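PDB 4XGU: putative pachytene checkpoint protein 2 from Caenorhabditis elegans, which binds and hydrolyses ATP as an AAA+ ATPase of the protein-remodelling class and probably plays a key role in chromosome recombination during meiosis. Local coordinates for residues M150-V153 with A154-R158; H163-T166 with K167-N170; I403-P406 with N407-L411. All coordinates share one frame; numbering follows the deposited sequence.

Contact 1. Residues M150-V153 with A154-R158; sequences MSYV and AALAR
A157 N donates to V153 O at 2.9 Å with an N-H...O angle of 156°, the shortest of four consecutive i to i+4 backbone bonds that bind M150-V153 to A154-R158. The others run from A154 N to M150 O, from A155 N to S151 O and from L156 N to Y152 O; the one received by S151 O is the most bent, at 143°. The polar end of S151 turns back along the helix to N147 O, so a small hydroxyl suits a place where the backbone of the preceding turn serves as partner. R158 folds its chain at chi3 (-74°), which lays one face of its guanidinium over A155 CA, offset toward the rim, at 3.9 Å above the plane. The short side chain of A155 leaves room for the guanidinium to lie this close to the helix, and the guanidinium makes a cation-pi contact with Y395 of a neighbouring subunit.

Both segments belong to helix 145-161 of the AAA+ ATPase, which packs on helix 185-199, the helix that begins at the end of the predicted P-loop. M150 touches L192 and V153 touches L196 of that helix, and A154 meets R199; the small methyl of A154 also fits beside a carbonyl of the preceding turn, with A154 CB 3.2 Å from M150 O. The side-chain contact between the two segments is Y152 with L156, one turn apart. CG of Y152 stands anti to its N (chi1 -168°) and swings the ring to where the leucine crosses it at a slant, with Y152 CE1 4.0 Å from L156 CD1. Both residues then pack against T392 of the neighbouring subunit, where a broad ring and a branched aliphatic group offer it an apolar surface.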
loop_
_atom_site.group_PDB
_atom_site.type_symbol
_atom_site.label_atom_id
_atom_site.label_comp_id
_atom_site.label_asym_id
_atom_site.label_seq_id
_atom_site.Cartn_x
_atom_site.Cartn_y
_atom_site.Cartn_z
ATOM N N MET B 150 -42.917 1.043 -3.530
ATOM C CA MET B 150 -43.836 0.999 -4.663
ATOM C C MET B 150 -44.234 2.392 -5.155
ATOM O O MET B 150 -44.078 2.709 -6.336
ATOM C CB MET B 150 -45.090 0.204 -4.284
ATOM C CG MET B 150 -46.142 0.108 -5.375
ATOM S SD MET B 150 -45.584 -0.844 -6.801
ATOM C CE MET B 150 -47.130 -1.037 -7.686
ATOM N N SER B 151 -44.739 3.224 -4.248
ATOM C CA SER B 151 -45.239 4.542 -4.629
ATOM C C SER B 151 -44.121 5.470 -5.093
ATOM O O SER B 151 -44.302 6.237 -6.040
ATOM C CB SER B 151 -46.000 5.184 -3.466
ATOM O OG SER B 151 -45.129 5.485 -2.393
ATOM N N TYR B 152 -42.970 5.396 -4.430
ATOM C CA TYR B 152 -41.845 6.268 -4.753
ATOM C C TYR B 152 -41.263 5.949 -6.122
ATOM O O TYR B 152 -41.033 6.847 -6.931
ATOM C CB TYR B 152 -40.752 6.156 -3.687
ATOM C CG TYR B 152 -39.687 7.226 -3.772
ATOM C CD1 TYR B 152 -38.546 7.041 -4.545
ATOM C CD2 TYR B 152 -39.814 8.417 -3.071
ATOM C CE1 TYR B 152 -37.567 8.014 -4.619
ATOM C CE2 TYR B 152 -38.841 9.395 -3.137
ATOM C CZ TYR B 152 -37.719 9.188 -3.912
ATOM O OH TYR B 152 -36.746 10.160 -3.983
ATOM N N VAL B 153 -41.023 4.669 -6.377
ATOM C CA VAL B 153 -40.405 4.252 -7.629
ATOM C C VAL B 153 -41.364 4.487 -8.792
ATOM O O VAL B 153 -40.940 4.826 -9.900
ATOM C CB VAL B 153 -39.972 2.778 -7.574
ATOM C CG1 VAL B 153 -39.441 2.330 -8.911
ATOM C CG2 VAL B 153 -38.908 2.589 -6.506
ATOM N N ALA B 154 -42.658 4.328 -8.528
ATOM C CA ALA B 154 -43.688 4.642 -9.514
ATOM C C ALA B 154 -43.610 6.108 -9.917
ATOM O O ALA B 154 -43.806 6.457 -11.082
ATOM C CB ALA B 154 -45.070 4.318 -8.967
ATOM N N ALA B 155 -43.325 6.964 -8.944
ATOM C CA ALA B 155 -43.196 8.391 -9.198
ATOM C C ALA B 155 -41.984 8.666 -10.081
ATOM O O ALA B 155 -42.053 9.473 -11.007
ATOM C CB ALA B 155 -43.089 9.155 -7.890
ATOM N N LEU B 156 -40.876 7.990 -9.787
ATOM C CA LEU B 156 -39.669 8.115 -10.597
ATOM C C LEU B 156 -39.943 7.700 -12.034
ATOM O O LEU B 156 -39.505 8.360 -12.974
ATOM C CB LEU B 156 -38.535 7.268 -10.020
ATOM C CG LEU B 156 -37.834 7.782 -8.764
ATOM C CD1 LEU B 156 -36.777 6.790 -8.325
ATOM C CD2 LEU B 156 -37.212 9.140 -9.021
ATOM N N ALA B 157 -40.680 6.606 -12.194
ATOM C CA ALA B 157 -41.015 6.089 -13.515
ATOM C C ALA B 157 -41.983 7.013 -14.249
ATOM O O ALA B 157 -41.806 7.288 -15.436
ATOM C CB ALA B 157 -41.601 4.688 -13.398
ATOM N N ARG B 158 -43.003 7.486 -13.538
ATOM C CA ARG B 158 -43.999 8.385 -14.119
ATOM C C ARG B 158 -43.359 9.679 -14.608
ATOM O O ARG B 158 -43.624 10.130 -15.722
ATOM C CB ARG B 158 -45.102 8.697 -13.105
ATOM C CG ARG B 158 -46.439 8.052 -13.425
ATOM C CD ARG B 158 -47.486 8.373 -12.367
ATOM N NE ARG B 158 -47.258 7.638 -11.124
ATOM C CZ ARG B 158 -47.169 8.202 -9.922
ATOM N NH1 ARG B 158 -47.289 9.515 -9.795
ATOM N NH2 ARG B 158 -46.963 7.455 -8.845
#

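Contact 2. Residues H163-T166 with K167-N170; sequences HVNT and KIIN
The carboxamide of N165 stands over the start of K167-N170, with K167 N above its plane (37° out of it) near OD1, and I168 CG1 near its other end, 4.1 Å from N165 ND2. N165 OD1 accepts from K167 N at 3.0 Å, an Asx turn, and N165 O accepts from I169 N, also at 3.0 Å. Together the two bonds make an Asx motif in the connection between helix 145-161 and strand 174-178 of the AAA+ core. Asparagine suits the position because its short chain, with CG anti to the backbone N (chi1 -166°), carries an acceptor forward to the amide two residues on. Replacing N165 by an alanine removes OD1, and K167 N would probably be left without this partner and the turn less firmly held, although the bond from I169 N to N165 O needs no side chain.

K167 runs its CB, CG and CD past OD1 before its bent chain leads the ammonium away, while I168 crosses the amide at about a right angle. On the buried side V164 CG1 reaches I169 CB at 3.8 Å, a branched pair that also packs on I341 and P391 of a neighbouring subunit. E337 of that subunit accepts from N165 N. T166 is exposed, and T166 CA makes a C-H...O contact with I169 O at 3.3 Å.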
loop_
_atom_site.group_PDB
_atom_site.type_symbol
_atom_site.label_atom_id
_atom_site.label_comp_id
_atom_site.label_asym_id
_atom_site.label_seq_id
_atom_site.Cartn_x
_atom_site.Cartn_y
_atom_site.Cartn_z
ATOM N N HIS B 163 -40.621 12.748 -19.364
ATOM C CA HIS B 163 -39.418 13.424 -19.851
ATOM C C HIS B 163 -39.054 14.678 -19.060
ATOM O O HIS B 163 -38.902 15.760 -19.627
ATOM C CB HIS B 163 -39.585 13.772 -21.330
ATOM C CG HIS B 163 -39.989 12.605 -22.173
ATOM N ND1 HIS B 163 -39.115 11.596 -22.517
ATOM C CD2 HIS B 163 -41.178 12.277 -22.731
ATOM C CE1 HIS B 163 -39.746 10.701 -23.256
ATOM N NE2 HIS B 163 -40.999 11.090 -23.400
ATOM N N VAL B 164 -38.902 14.521 -17.749
ATOM C CA VAL B 164 -38.500 15.624 -16.887
ATOM C C VAL B 164 -37.062 16.031 -17.159
ATOM O O VAL B 164 -36.194 15.177 -17.328
ATOM C CB VAL B 164 -38.629 15.259 -15.400
ATOM C CG1 VAL B 164 -38.381 16.482 -14.526
ATOM C CG2 VAL B 164 -39.993 14.683 -15.121
ATOM N N ASN B 165 -36.813 17.335 -17.199
ATOM C CA ASN B 165 -35.450 17.838 -17.298
ATOM C C ASN B 165 -34.672 17.463 -16.042
ATOM O O ASN B 165 -35.011 17.902 -14.943
ATOM C CB ASN B 165 -35.446 19.352 -17.504
ATOM C CG ASN B 165 -34.094 19.879 -17.943
ATOM O OD1 ASN B 165 -33.057 19.274 -17.671
ATOM N ND2 ASN B 165 -34.100 21.016 -18.627
ATOM N N THR B 166 -33.636 16.648 -16.210
ATOM C CA THR B 166 -32.849 16.163 -15.082
ATOM C C THR B 166 -32.089 17.303 -14.404
ATOM O O THR B 166 -31.788 17.238 -13.212
ATOM C CB THR B 166 -31.846 15.075 -15.519
ATOM O OG1 THR B 166 -32.461 14.213 -16.485
ATOM C CG2 THR B 166 -31.393 14.250 -14.324
ATOM N N LYS B 167 -31.791 18.349 -15.169
ATOM C CA LYS B 167 -31.054 19.500 -14.654
ATOM C C LYS B 167 -31.885 20.303 -13.658
ATOM O O LYS B 167 -31.388 20.704 -12.605
ATOM C CB LYS B 167 -30.600 20.400 -15.806
ATOM C CG LYS B 167 -29.727 19.692 -16.831
ATOM C CD LYS B 167 -29.689 20.425 -18.168
ATOM C CE LYS B 167 -28.710 21.593 -18.163
ATOM N NZ LYS B 167 -29.231 22.803 -17.465
ATOM N N ILE B 168 -33.149 20.541 -13.992
ATOM C CA ILE B 168 -34.030 21.294 -13.109
ATOM C C ILE B 168 -34.465 20.428 -11.931
ATOM O O ILE B 168 -34.276 20.799 -10.774
ATOM C CB ILE B 168 -35.269 21.822 -13.855
ATOM C CG1 ILE B 168 -34.844 22.742 -15.003
ATOM C CG2 ILE B 168 -36.192 22.566 -12.900
ATOM C CD1 ILE B 168 -36.005 23.386 -15.735
ATOM N N ILE B 169 -35.043 19.270 -12.230
ATOM C CA ILE B 169 -35.453 18.337 -11.187
ATOM C C ILE B 169 -34.573 17.094 -11.198
ATOM O O ILE B 169 -34.439 16.424 -12.220
ATOM C CB ILE B 169 -36.925 17.928 -11.345
ATOM C CG1 ILE B 169 -37.833 19.134 -11.103
ATOM C CG2 ILE B 169 -37.273 16.800 -10.386
ATOM C CD1 ILE B 169 -39.302 18.805 -11.138
ATOM N N ASN B 170 -33.976 16.789 -10.050
ATOM C CA ASN B 170 -33.000 15.709 -9.956
ATOM C C ASN B 170 -33.636 14.324 -9.861
ATOM O O ASN B 170 -34.203 13.954 -8.833
ATOM C CB ASN B 170 -32.082 15.948 -8.756
ATOM C CG ASN B 170 -31.087 14.828 -8.552
ATOM O OD1 ASN B 170 -30.126 14.689 -9.309
ATOM N ND2 ASN B 170 -31.303 14.028 -7.515
#

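Contact 3. Residues I403-P406 with N407-L411; sequences ITLP and NCMNL
I403 packs its CG2 methyl against C408, 3.8 Å from C408 CB, while its other branch ends with I403 CD1 4.1 Å from L411 CD1. The isoleucine immediately precedes the N-cap T404, so its meeting with C408, the fourth residue after the cap, has the layout of a hydrophobic staple at the start of helix 405-420. A second tight patch lies between L405 CD2 and M409 CE, 3.5 Å apart. The two side chains lie side by side and point the same way, and M409, unbranched and bent at chi2 and chi3, continues onto I371 and L372 of helix 367-378 in the lid domain.

The other side is looser and open to solvent: P406, N407 and N410 are exposed there, and the bond from N410 N to P406 O is weak at 3.4 Å. At the margin between the two, T404 OG1 accepts from N407 N at 3.2 Å, the capping bond, for which a short hydroxyl side chain is well suited, and T404 O takes C408 N at 2.8 Å. D346 accepts from L405 N, while P406 has no N-H to offer. The first turn's donors are thus met by a threonine and an aspartate, and an acidic group at the positive end of the helix dipole would probably stabilise it.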
loop_
_atom_site.group_PDB
_atom_site.type_symbol
_atom_site.label_atom_id
_atom_site.label_comp_id
_atom_site.label_asym_id
_atom_site.label_seq_id
_atom_site.Cartn_x
_atom_site.Cartn_y
_atom_site.Cartn_z
ATOM N N ILE B 403 -49.762 -33.977 9.172
ATOM C CA ILE B 403 -49.529 -33.441 10.507
ATOM C C ILE B 403 -50.778 -32.799 11.105
ATOM O O ILE B 403 -51.449 -31.998 10.454
ATOM C CB ILE B 403 -48.395 -32.401 10.493
ATOM C CG1 ILE B 403 -47.195 -32.931 9.711
ATOM C CG2 ILE B 403 -47.990 -32.035 11.910
ATOM C CD1 ILE B 403 -46.026 -31.975 9.674
ATOM N N THR B 404 -51.086 -33.158 12.348
ATOM C CA THR B 404 -52.166 -32.508 13.080
ATOM C C THR B 404 -51.714 -31.111 13.492
ATOM O O THR B 404 -50.518 -30.860 13.638
ATOM C CB THR B 404 -52.579 -33.311 14.330
ATOM O OG1 THR B 404 -51.634 -33.087 15.384
ATOM C CG2 THR B 404 -52.643 -34.799 14.013
ATOM N N LEU B 405 -52.665 -30.201 13.673
ATOM C CA LEU B 405 -52.338 -28.825 14.045
ATOM C C LEU B 405 -51.617 -28.714 15.402
ATOM O O LEU B 405 -50.650 -27.955 15.510
ATOM C CB LEU B 405 -53.603 -27.959 14.046
ATOM C CG LEU B 405 -53.399 -26.443 13.953
ATOM C CD1 LEU B 405 -54.564 -25.809 13.237
ATOM C CD2 LEU B 405 -53.241 -25.809 15.325
ATOM N N PRO B 406 -52.079 -29.446 16.439
ATOM C CA PRO B 406 -51.329 -29.363 17.699
ATOM C C PRO B 406 -49.893 -29.868 17.578
ATOM O O PRO B 406 -48.983 -29.264 18.146
ATOM C CB PRO B 406 -52.136 -30.256 18.646
ATOM C CG PRO B 406 -53.513 -30.231 18.097
ATOM C CD PRO B 406 -53.331 -30.208 16.612
ATOM N N ASN B 407 -49.695 -30.960 16.846
ATOM C CA ASN B 407 -48.353 -31.488 16.632
ATOM C C ASN B 407 -47.522 -30.572 15.742
ATOM O O ASN B 407 -46.310 -30.447 15.922
ATOM C CB ASN B 407 -48.419 -32.891 16.026
ATOM C CG ASN B 407 -47.900 -33.954 16.971
ATOM O OD1 ASN B 407 -47.055 -33.681 17.825
ATOM N ND2 ASN B 407 -48.402 -35.175 16.825
ATOM N N CYS B 408 -48.186 -29.935 14.783
ATOM C CA CYS B 408 -47.532 -29.007 13.867
ATOM C C CYS B 408 -46.834 -27.877 14.613
ATOM O O CYS B 408 -45.709 -27.502 14.284
ATOM C CB CYS B 408 -48.548 -28.431 12.884
ATOM S SG CYS B 408 -47.951 -27.000 11.973
ATOM N N MET B 409 -47.516 -27.338 15.617
ATOM C CA MET B 409 -46.951 -26.295 16.462
ATOM C C MET B 409 -45.746 -26.829 17.232
ATOM O O MET B 409 -44.745 -26.132 17.404
ATOM C CB MET B 409 -48.013 -25.764 17.426
ATOM C CG MET B 409 -48.167 -24.254 17.420
ATOM S SD MET B 409 -48.505 -23.570 15.787
ATOM C CE MET B 409 -49.948 -24.511 15.312
ATOM N N ASN B 410 -45.846 -28.077 17.682
ATOM C CA ASN B 410 -44.771 -28.699 18.439
ATOM C C ASN B 410 -43.556 -28.984 17.557
ATOM O O ASN B 410 -42.415 -28.816 17.986
ATOM C CB ASN B 410 -45.261 -29.991 19.098
ATOM C CG ASN B 410 -44.583 -30.261 20.430
ATOM O OD1 ASN B 410 -45.084 -29.864 21.483
ATOM N ND2 ASN B 410 -43.439 -30.938 20.389
ATOM N N LEU B 411 -43.806 -29.406 16.320
ATOM C CA LEU B 411 -42.721 -29.719 15.397
ATOM C C LEU B 411 -42.029 -28.453 14.911
ATOM O O LEU B 411 -40.803 -28.411 14.793
ATOM C CB LEU B 411 -43.234 -30.524 14.202
ATOM C CG LEU B 411 -43.774 -31.928 14.486
ATOM C CD1 LEU B 411 -43.987 -32.691 13.187
ATOM C CD2 LEU B 411 -42.849 -32.696 15.424
#

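Overall arrangement
Contacts 1 and 2 follow each other along the chain on one side of its centre, their centres 15 Å apart and their nearest atoms about 5 Å apart without touching. Both meet the same neighbouring subunit: T392 and Y395 lie at contact 1, and E337, M389 and P391 at contact 2, all within the range of its lid domain. Contact 3 belongs to this chain's own lid, across the chain's centre, 43 Å from contact 1 and 57 Å from contact 2 between centres, and no other chain touches it. None of the three lies at the ADP pocket; contact 1 is linked to it only indirectly, through the helix that begins at the P-loop.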